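Local structure of phenolpthiocerol synthesis type-I polyketide synthase ppsA (Mycobacterium bovis, 7AKC) at residues Pro168-Gln180 with Asn263-Ala275. The protein probably takes part in building the lipid core of phthiocerols and phenolphthiocerols, this piece being its acyltransferase domain, which loads extender units. Sequence-based numbering, arbitrary orientation.
Sequences PQVTLGIYNSPRQ and NMRNPVHFQQAIA. With NA (sodium ion), chain B.
Ile-174 and Val-268 form a single parallel beta bridge. Val-268 N donates to Gly-173 O at 2.8 Å, and Tyr-175 N returns a nearly straight bond to Val-268 O at 2.9 Å. The first turn of the helix then adds Gln-271 N to Tyr-175 O at 2.8 Å, so strand 171-177 is gripped through three backbone bonds. Beside the bridge, Ile-174 CG1 lies 3.8 Å from Val-268 CG2, the two side chains pointing the same way.

The Tyr-175 ring is sandwiched. Leu-172 CD2 sits over the centre of one face; the side-chain amide of Gln-272 stands on the opposite face, its plane nearly perpendicular to the ring (86°). With CG anti to its carbonyl carbon (chi1 -64°), Tyr-175 runs alongside His-269. Their rings are near parallel but slid apart, Tyr-175 CE1 lying 3.6 Å from His-269 CD2, and water 3 joins Tyr-175 OH to His-269 NE2. On the other side of the imidazole, ND1 is bonded to Thr-244 O, which fixes its rotation. Farther along, the extended Gln-271 side chain reaches the Ser-177/Pro-178 peptide.

Toward the other end of the strand, water 2 accepts from Thr-171 OG1, donates to Leu-172 O and bonds weakly to Arg-265 NH1, whose NE pairs with Asp-219. Just before the strand, Val-170 O binds a sodium ion at 2.2 Å, with the carbonyl oxygens of Ile-164 and Phe-167 and three waters completing six ligands.

The bridge joins the outer strand of the small antiparallel sheet to the connection between helices 257-265 and 270-278, tying together the ferredoxin-like and alpha/beta-hydrolase-like subdomains characteristic of polyketide synthase acyltransferases.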
ATOM      1  N   PRO A 168     -19.423  12.201   2.951  1.00 25.89           N
ATOM      2  CA  PRO A 168     -19.313  11.099   3.951  1.00 26.83           C
ATOM      3  C   PRO A 168     -18.741   9.802   3.428  1.00 26.14           C
ATOM      4  O   PRO A 168     -18.142   9.048   4.199  1.00 26.59           O
ATOM      5  CB  PRO A 168     -20.768  10.876   4.427  1.00 28.61           C
ATOM      6  CG  PRO A 168     -21.630  11.704   3.484  1.00 29.87           C
ATOM      7  CD  PRO A 168     -20.781  12.785   2.922  1.00 27.07           C
ATOM      8  N   GLN A 169     -18.942   9.539   2.117  1.00 24.83           N
ATOM      9  CA  GLN A 169     -18.456   8.277   1.548  1.00 22.87           C
ATOM     10  C   GLN A 169     -17.060   8.341   0.929  1.00 22.61           C
ATOM     11  O   GLN A 169     -16.552   7.310   0.478  1.00 23.51           O
ATOM     12  CB  GLN A 169     -19.444   7.739   0.516  1.00 23.91           C
ATOM     13  CG  GLN A 169     -20.735   7.229   1.081  1.00 28.00           C
ATOM     14  CD  GLN A 169     -21.576   6.729  -0.084  1.00 31.40           C
ATOM     15  OE1 GLN A 169     -22.269   7.525  -0.764  1.00 32.38           O
ATOM     16  NE2 GLN A 169     -21.534   5.411  -0.346  1.00 31.87           N
ATOM     17  N   VAL A 170     -16.418   9.525   0.937  1.00 21.79           N
ATOM     18  CA  VAL A 170     -15.066   9.669   0.399  1.00 20.26           C
ATOM     19  C   VAL A 170     -14.117   9.928   1.544  1.00 21.78           C
ATOM     20  O   VAL A 170     -14.335  10.859   2.312  1.00 22.20           O
ATOM     21  CB  VAL A 170     -14.942  10.799  -0.646  1.00 18.46           C
ATOM     22  CG1 VAL A 170     -13.491  10.910  -1.099  1.00 19.22           C
ATOM     23  CG2 VAL A 170     -15.874  10.509  -1.848  1.00 20.63           C
ATOM     24  N   THR A 171     -13.022   9.148   1.613  1.00 19.51           N
ATOM     25  CA  THR A 171     -12.034   9.356   2.656  1.00 20.04           C
ATOM     26  C   THR A 171     -10.645   9.459   2.079  1.00 21.13           C
ATOM     27  O   THR A 171     -10.396   9.094   0.911  1.00 22.01           O
ATOM     28  CB  THR A 171     -12.180   8.231   3.735  1.00 22.34           C
ATOM     29  OG1 THR A 171     -12.073   6.960   3.091  1.00 24.51           O
ATOM     30  CG2 THR A 171     -13.513   8.343   4.497  1.00 21.98           C
ATOM     31  N   LEU A 172      -9.708   9.933   2.894  1.00 21.21           N
ATOM     32  CA  LEU A 172      -8.312   9.996   2.527  1.00 21.03           C
ATOM     33  C   LEU A 172      -7.860   8.527   2.555  1.00 21.87           C
ATOM     34  O   LEU A 172      -8.026   7.835   3.564  1.00 23.34           O
ATOM     35  CB  LEU A 172      -7.564  10.837   3.565  1.00 21.89           C
ATOM     36  CG  LEU A 172      -6.133  11.179   3.207  1.00 23.21           C
ATOM     37  CD1 LEU A 172      -5.650  12.460   3.949  1.00 22.61           C
ATOM     38  CD2 LEU A 172      -5.194  10.053   3.554  1.00 24.81           C
ATOM     39  N   GLY A 173      -7.440   8.043   1.407  1.00 20.81           N
ATOM     40  CA  GLY A 173      -7.055   6.649   1.230  1.00 19.73           C
ATOM     41  C   GLY A 173      -5.565   6.395   1.415  1.00 20.61           C
ATOM     42  O   GLY A 173      -5.197   5.353   1.972  1.00 21.53           O
ATOM     43  N   ILE A 174      -4.699   7.248   0.835  1.00 20.82           N
ATOM     44  CA  ILE A 174      -3.233   7.010   0.934  1.00 21.23           C
ATOM     45  C   ILE A 174      -2.481   8.301   1.120  1.00 21.41           C
ATOM     46  O   ILE A 174      -2.742   9.293   0.428  1.00 21.18           O
ATOM     47  CB  ILE A 174      -2.665   6.289  -0.330  1.00 22.16           C
ATOM     48  CG1 ILE A 174      -3.478   5.037  -0.711  1.00 23.61           C
ATOM     49  CG2 ILE A 174      -1.135   5.947  -0.207  1.00 22.83           C
ATOM     50  CD1 ILE A 174      -2.993   4.363  -2.084  1.00 27.61           C
ATOM     51  N   TYR A 175      -1.543   8.296   2.131  1.00 20.75           N
ATOM     52  CA  TYR A 175      -0.660   9.436   2.334  1.00 21.45           C
ATOM     53  C   TYR A 175       0.564   9.135   1.458  1.00 22.09           C
ATOM     54  O   TYR A 175       1.434   8.353   1.876  1.00 23.70           O
ATOM     55  CB  TYR A 175      -0.227   9.596   3.809  1.00 22.16           C
ATOM     56  CG  TYR A 175      -1.344   9.900   4.773  1.00 21.82           C
ATOM     57  CD1 TYR A 175      -2.060   8.875   5.384  1.00 22.74           C
ATOM     58  CD2 TYR A 175      -1.627  11.211   5.149  1.00 23.47           C
ATOM     59  CE1 TYR A 175      -3.038   9.152   6.336  1.00 23.46           C
ATOM     60  CE2 TYR A 175      -2.600  11.495   6.100  1.00 25.07           C
ATOM     61  CZ  TYR A 175      -3.289  10.464   6.704  1.00 25.44           C
ATOM     62  OH  TYR A 175      -4.270  10.755   7.602  1.00 27.72           O
ATOM     63  N   ASN A 176       0.582   9.616   0.220  1.00 21.91           N
ATOM     64  CA  ASN A 176       1.699   9.331  -0.692  1.00 23.79           C
ATOM     65  C   ASN A 176       2.977  10.002  -0.293  1.00 25.21           C
ATOM     66  O   ASN A 176       4.013   9.377  -0.158  1.00 26.08           O
ATOM     67  CB  ASN A 176       1.343   9.699  -2.142  1.00 27.08           C
ATOM     68  CG  ASN A 176       0.988   8.512  -2.955  1.00 35.29           C
ATOM     69  OD1 ASN A 176       0.569   7.490  -2.437  1.00 38.46           O
ATOM     70  ND2 ASN A 176       1.108   8.625  -4.266  1.00 36.00           N
ATOM     71  N   SER A 177       2.896  11.324  -0.149  1.00 25.69           N
ATOM     72  CA  SER A 177       4.024  12.165   0.163  1.00 26.29           C
ATOM     73  C   SER A 177       3.415  13.513   0.618  1.00 26.58           C
ATOM     74  O   SER A 177       2.181  13.679   0.634  1.00 25.07           O
ATOM     75  CB  SER A 177       4.913  12.298  -1.079  1.00 29.01           C
ATOM     76  OG  SER A 177       4.254  13.065  -2.084  1.00 32.81           O
ATOM     77  N   PRO A 178       4.229  14.440   1.098  1.00 28.21           N
ATOM     78  CA  PRO A 178       3.672  15.674   1.668  1.00 29.68           C
ATOM     79  C   PRO A 178       2.713  16.445   0.784  1.00 29.36           C
ATOM     80  O   PRO A 178       1.760  16.988   1.300  1.00 28.95           O
ATOM     81  CB  PRO A 178       4.918  16.503   2.009  1.00 30.73           C
ATOM     82  CG  PRO A 178       5.954  15.426   2.309  1.00 32.17           C
ATOM     83  CD  PRO A 178       5.696  14.369   1.272  1.00 29.32           C
ATOM     84  N   ARG A 179       2.940  16.468  -0.526  1.00 29.84           N
ATOM     85  CA  ARG A 179       2.118  17.245  -1.450  1.00 30.78           C
ATOM     86  C   ARG A 179       1.252  16.381  -2.374  1.00 29.52           C
ATOM     87  O   ARG A 179       0.758  16.893  -3.378  1.00 29.56           O
ATOM     88  CB  ARG A 179       3.027  18.132  -2.315  1.00 34.50           C
ATOM     89  CG  ARG A 179       3.924  19.018  -1.485  1.00 40.38           C
ATOM     90  CD  ARG A 179       3.152  20.264  -1.105  1.00 45.13           C
ATOM     91  N   GLN A 180       1.140  15.079  -2.086  1.00 28.51           N
ATOM     92  CA  GLN A 180       0.364  14.163  -2.924  1.00 29.39           C
ATOM     93  C   GLN A 180      -0.459  13.283  -2.016  1.00 27.69           C
ATOM     94  O   GLN A 180       0.104  12.531  -1.203  1.00 28.54           O
ATOM     95  CB  GLN A 180       1.307  13.215  -3.658  1.00 33.90           C
ATOM     96  CG  GLN A 180       2.021  13.765  -4.859  1.00 42.32           C
ATOM     97  CD  GLN A 180       2.200  12.624  -5.832  1.00 48.85           C
ATOM     98  OE1 GLN A 180       2.524  11.458  -5.457  1.00 51.38           O
ATOM     99  NE2 GLN A 180       1.964  12.919  -7.088  1.00 46.80           N
ATOM    100  N   ASN A 263      -6.453  -3.190   8.011  1.00 29.26           N
ATOM    101  CA  ASN A 263      -5.580  -2.722   6.932  1.00 28.77           C
ATOM    102  C   ASN A 263      -6.347  -2.356   5.656  1.00 28.50           C
ATOM    103  O   ASN A 263      -6.034  -1.350   5.004  1.00 28.03           O
ATOM    104  CB  ASN A 263      -4.469  -3.755   6.654  1.00 30.47           C
ATOM    105  CG  ASN A 263      -3.765  -3.544   5.351  1.00 31.50           C
ATOM    106  OD1 ASN A 263      -4.186  -4.087   4.313  1.00 32.72           O
ATOM    107  ND2 ASN A 263      -2.761  -2.680   5.357  1.00 29.66           N
ATOM    108  N   MET A 264      -7.357  -3.155   5.332  1.00 29.25           N
ATOM    109  CA  MET A 264      -8.146  -2.914   4.092  1.00 28.57           C
ATOM    110  C   MET A 264      -9.019  -1.651   4.209  1.00 27.61           C
ATOM    111  O   MET A 264      -9.342  -1.096   3.168  1.00 27.55           O
ATOM    112  CB  MET A 264      -9.015  -4.137   3.766  1.00 31.74           C
ATOM    113  CG  MET A 264     -10.229  -4.287   4.635  1.00 35.84           C
ATOM    114  SD  MET A 264     -11.056  -5.861   4.356  1.00 42.66           S
ATOM    115  CE  MET A 264     -11.134  -5.880   2.570  1.00 32.36           C
ATOM    116  N   ARG A 265      -9.365  -1.219   5.419  1.00 26.23           N
ATOM    117  CA  ARG A 265     -10.257  -0.041   5.614  1.00 25.87           C
ATOM    118  C   ARG A 265      -9.436   1.210   5.926  1.00 24.12           C
ATOM    119  O   ARG A 265      -9.750   2.265   5.378  1.00 24.62           O
ATOM    120  CB  ARG A 265     -11.224  -0.305   6.771  1.00 27.18           C
ATOM    121  CG  ARG A 265     -12.004   0.901   7.262  1.00 27.83           C
ATOM    122  CD  ARG A 265     -12.832   1.518   6.160  1.00 26.25           C
ATOM    123  NE  ARG A 265     -13.516   2.708   6.627  1.00 28.02           N
ATOM    124  CZ  ARG A 265     -13.036   3.939   6.543  1.00 26.86           C
ATOM    125  NH1 ARG A 265     -11.855   4.162   5.995  1.00 22.21           N
ATOM    126  NH2 ARG A 265     -13.747   4.946   7.005  1.00 28.51           N
ATOM    127  N   ASN A 266      -8.427   1.085   6.794  1.00 23.52           N
ATOM    128  CA  ASN A 266      -7.688   2.267   7.214  1.00 23.74           C
ATOM    129  C   ASN A 266      -6.977   2.942   6.060  1.00 24.59           C
ATOM    130  O   ASN A 266      -6.592   2.273   5.094  1.00 24.50           O
ATOM    131  CB  ASN A 266      -6.615   1.864   8.239  1.00 24.43           C
ATOM    132  CG  ASN A 266      -7.111   1.768   9.653  1.00 27.77           C
ATOM    133  OD1 ASN A 266      -8.313   1.803   9.929  1.00 29.32           O
ATOM    134  ND2 ASN A 266      -6.180   1.575  10.579  1.00 27.76           N
ATOM    135  N   PRO A 267      -6.695   4.249   6.184  1.00 25.04           N
ATOM    136  CA  PRO A 267      -5.794   4.885   5.217  1.00 24.50           C
ATOM    137  C   PRO A 267      -4.422   4.171   5.213  1.00 22.92           C
ATOM    138  O   PRO A 267      -4.048   3.441   6.154  1.00 23.79           O
ATOM    139  CB  PRO A 267      -5.587   6.311   5.769  1.00 26.49           C
ATOM    140  CG  PRO A 267      -6.485   6.470   6.873  1.00 28.76           C
ATOM    141  CD  PRO A 267      -7.063   5.146   7.285  1.00 25.67           C
ATOM    142  N   VAL A 268      -3.693   4.347   4.130  1.00 21.53           N
ATOM    143  CA  VAL A 268      -2.349   3.736   3.964  1.00 21.54           C
ATOM    144  C   VAL A 268      -1.321   4.801   4.373  1.00 22.03           C
ATOM    145  O   VAL A 268      -1.195   5.833   3.680  1.00 21.89           O
ATOM    146  CB  VAL A 268      -2.126   3.356   2.499  1.00 22.39           C
ATOM    147  CG1 VAL A 268      -0.700   2.816   2.311  1.00 22.68           C
ATOM    148  CG2 VAL A 268      -3.185   2.357   2.010  1.00 23.75           C
ATOM    149  N   HIS A 269      -0.639   4.585   5.503  1.00 21.34           N
ATOM    150  CA  HIS A 269       0.307   5.559   6.073  1.00 20.26           C
ATOM    151  C   HIS A 269       1.679   5.402   5.436  1.00 21.14           C
ATOM    152  O   HIS A 269       2.654   5.066   6.099  1.00 22.23           O
ATOM    153  CB  HIS A 269       0.319   5.426   7.637  1.00 21.49           C
ATOM    154  CG  HIS A 269      -1.032   5.662   8.249  1.00 23.10           C
ATOM    155  ND1 HIS A 269      -1.988   4.655   8.349  1.00 24.77           N
ATOM    156  CD2 HIS A 269      -1.597   6.836   8.648  1.00 24.42           C
ATOM    157  CE1 HIS A 269      -3.075   5.230   8.860  1.00 26.22           C
ATOM    158  NE2 HIS A 269      -2.874   6.533   9.091  1.00 26.48           N
ATOM    159  N   PHE A 270       1.734   5.529   4.103  1.00 21.47           N
ATOM    160  CA  PHE A 270       2.954   5.262   3.339  1.00 21.56           C
ATOM    161  C   PHE A 270       4.021   6.279   3.585  1.00 22.14           C
ATOM    162  O   PHE A 270       5.159   5.924   3.938  1.00 23.23           O
ATOM    163  CB  PHE A 270       2.600   5.175   1.843  1.00 21.25           C
ATOM    164  CG  PHE A 270       3.776   4.762   0.991  1.00 22.72           C
ATOM    165  CD1 PHE A 270       4.338   3.495   1.119  1.00 23.24           C
ATOM    166  CD2 PHE A 270       4.324   5.636   0.072  1.00 24.67           C
ATOM    167  CE1 PHE A 270       5.418   3.111   0.341  1.00 25.66           C
ATOM    168  CE2 PHE A 270       5.454   5.279  -0.659  1.00 26.98           C
ATOM    169  CZ  PHE A 270       5.993   4.008  -0.534  1.00 26.73           C
ATOM    170  N   GLN A 271       3.680   7.599   3.433  1.00 21.48           N
ATOM    171  CA  GLN A 271       4.672   8.632   3.731  1.00 22.67           C
ATOM    172  C   GLN A 271       5.303   8.466   5.153  1.00 23.31           C
ATOM    173  O   GLN A 271       6.510   8.561   5.334  1.00 24.19           O
ATOM    174  CB  GLN A 271       3.960   9.980   3.640  1.00 25.15           C
ATOM    175  CG  GLN A 271       4.857  11.124   4.113  1.00 24.93           C
ATOM    176  CD  GLN A 271       4.112  12.423   4.168  1.00 27.67           C
ATOM    177  OE1 GLN A 271       3.174  12.667   3.418  1.00 30.23           O
ATOM    178  NE2 GLN A 271       4.528  13.283   5.094  1.00 28.46           N
ATOM    179  N   GLN A 272       4.460   8.191   6.136  1.00 23.03           N
ATOM    180  CA  GLN A 272       4.895   8.061   7.521  1.00 21.94           C
ATOM    181  C   GLN A 272       5.826   6.879   7.686  1.00 23.19           C
ATOM    182  O   GLN A 272       6.815   7.004   8.404  1.00 23.83           O
ATOM    183  CB  GLN A 272       3.675   7.910   8.465  1.00 22.43           C
ATOM    184  CG  GLN A 272       2.693   9.112   8.482  1.00 22.68           C
ATOM    185  CD  GLN A 272       1.627   9.064   7.397  1.00 24.70           C
ATOM    186  OE1 GLN A 272       1.677   8.295   6.443  1.00 23.99           O
ATOM    187  NE2 GLN A 272       0.605   9.881   7.564  1.00 28.48           N
ATOM    188  N   ALA A 273       5.532   5.726   7.030  1.00 22.50           N
ATOM    189  CA  ALA A 273       6.423   4.568   7.138  1.00 23.97           C
ATOM    190  C   ALA A 273       7.770   4.836   6.445  1.00 24.57           C
ATOM    191  O   ALA A 273       8.821   4.545   7.002  1.00 25.75           O
ATOM    192  CB  ALA A 273       5.753   3.325   6.536  1.00 23.76           C
ATOM    193  N   ILE A 274       7.754   5.415   5.232  1.00 24.09           N
ATOM    194  CA  ILE A 274       9.000   5.738   4.519  1.00 24.61           C
ATOM    195  C   ILE A 274       9.848   6.736   5.357  1.00 25.63           C
ATOM    196  O   ILE A 274      11.052   6.552   5.504  1.00 25.63           O
ATOM    197  CB  ILE A 274       8.636   6.371   3.140  1.00 25.55           C
ATOM    198  CG1 ILE A 274       7.984   5.334   2.188  1.00 25.73           C
ATOM    199  CG2 ILE A 274       9.870   7.022   2.462  1.00 27.27           C
ATOM    200  CD1 ILE A 274       8.942   4.089   1.822  1.00 27.35           C
ATOM    201  N   ALA A 275       9.228   7.793   5.873  1.00 25.48           N
ATOM    202  CA  ALA A 275       9.923   8.797   6.681  1.00 25.97           C
ATOM    203  C   ALA A 275      10.572   8.162   7.905  1.00 26.05           C
ATOM    204  O   ALA A 275      11.690   8.520   8.285  1.00 26.06           O
ATOM    205  CB  ALA A 275       8.946   9.877   7.126  1.00 26.61           C
TER
HETATM  206 NA    NA B1001     -15.244  12.386   3.673  1.00 22.08          NA
HETATM  207  O   HOH W   1     -15.913  10.740   5.387  1.00 47.06           O
HETATM  208  O   HOH W   2      -9.706   5.964   4.512  1.00 35.36           O
HETATM  209  O   HOH W   3      -4.656   8.400   9.874  1.00 44.68           O
HETATM  210  O   HOH W   4     -13.456  12.496   5.181  1.00 23.82           O
HETATM  211  O   HOH W   5     -16.514  13.183   5.506  1.00 32.23           O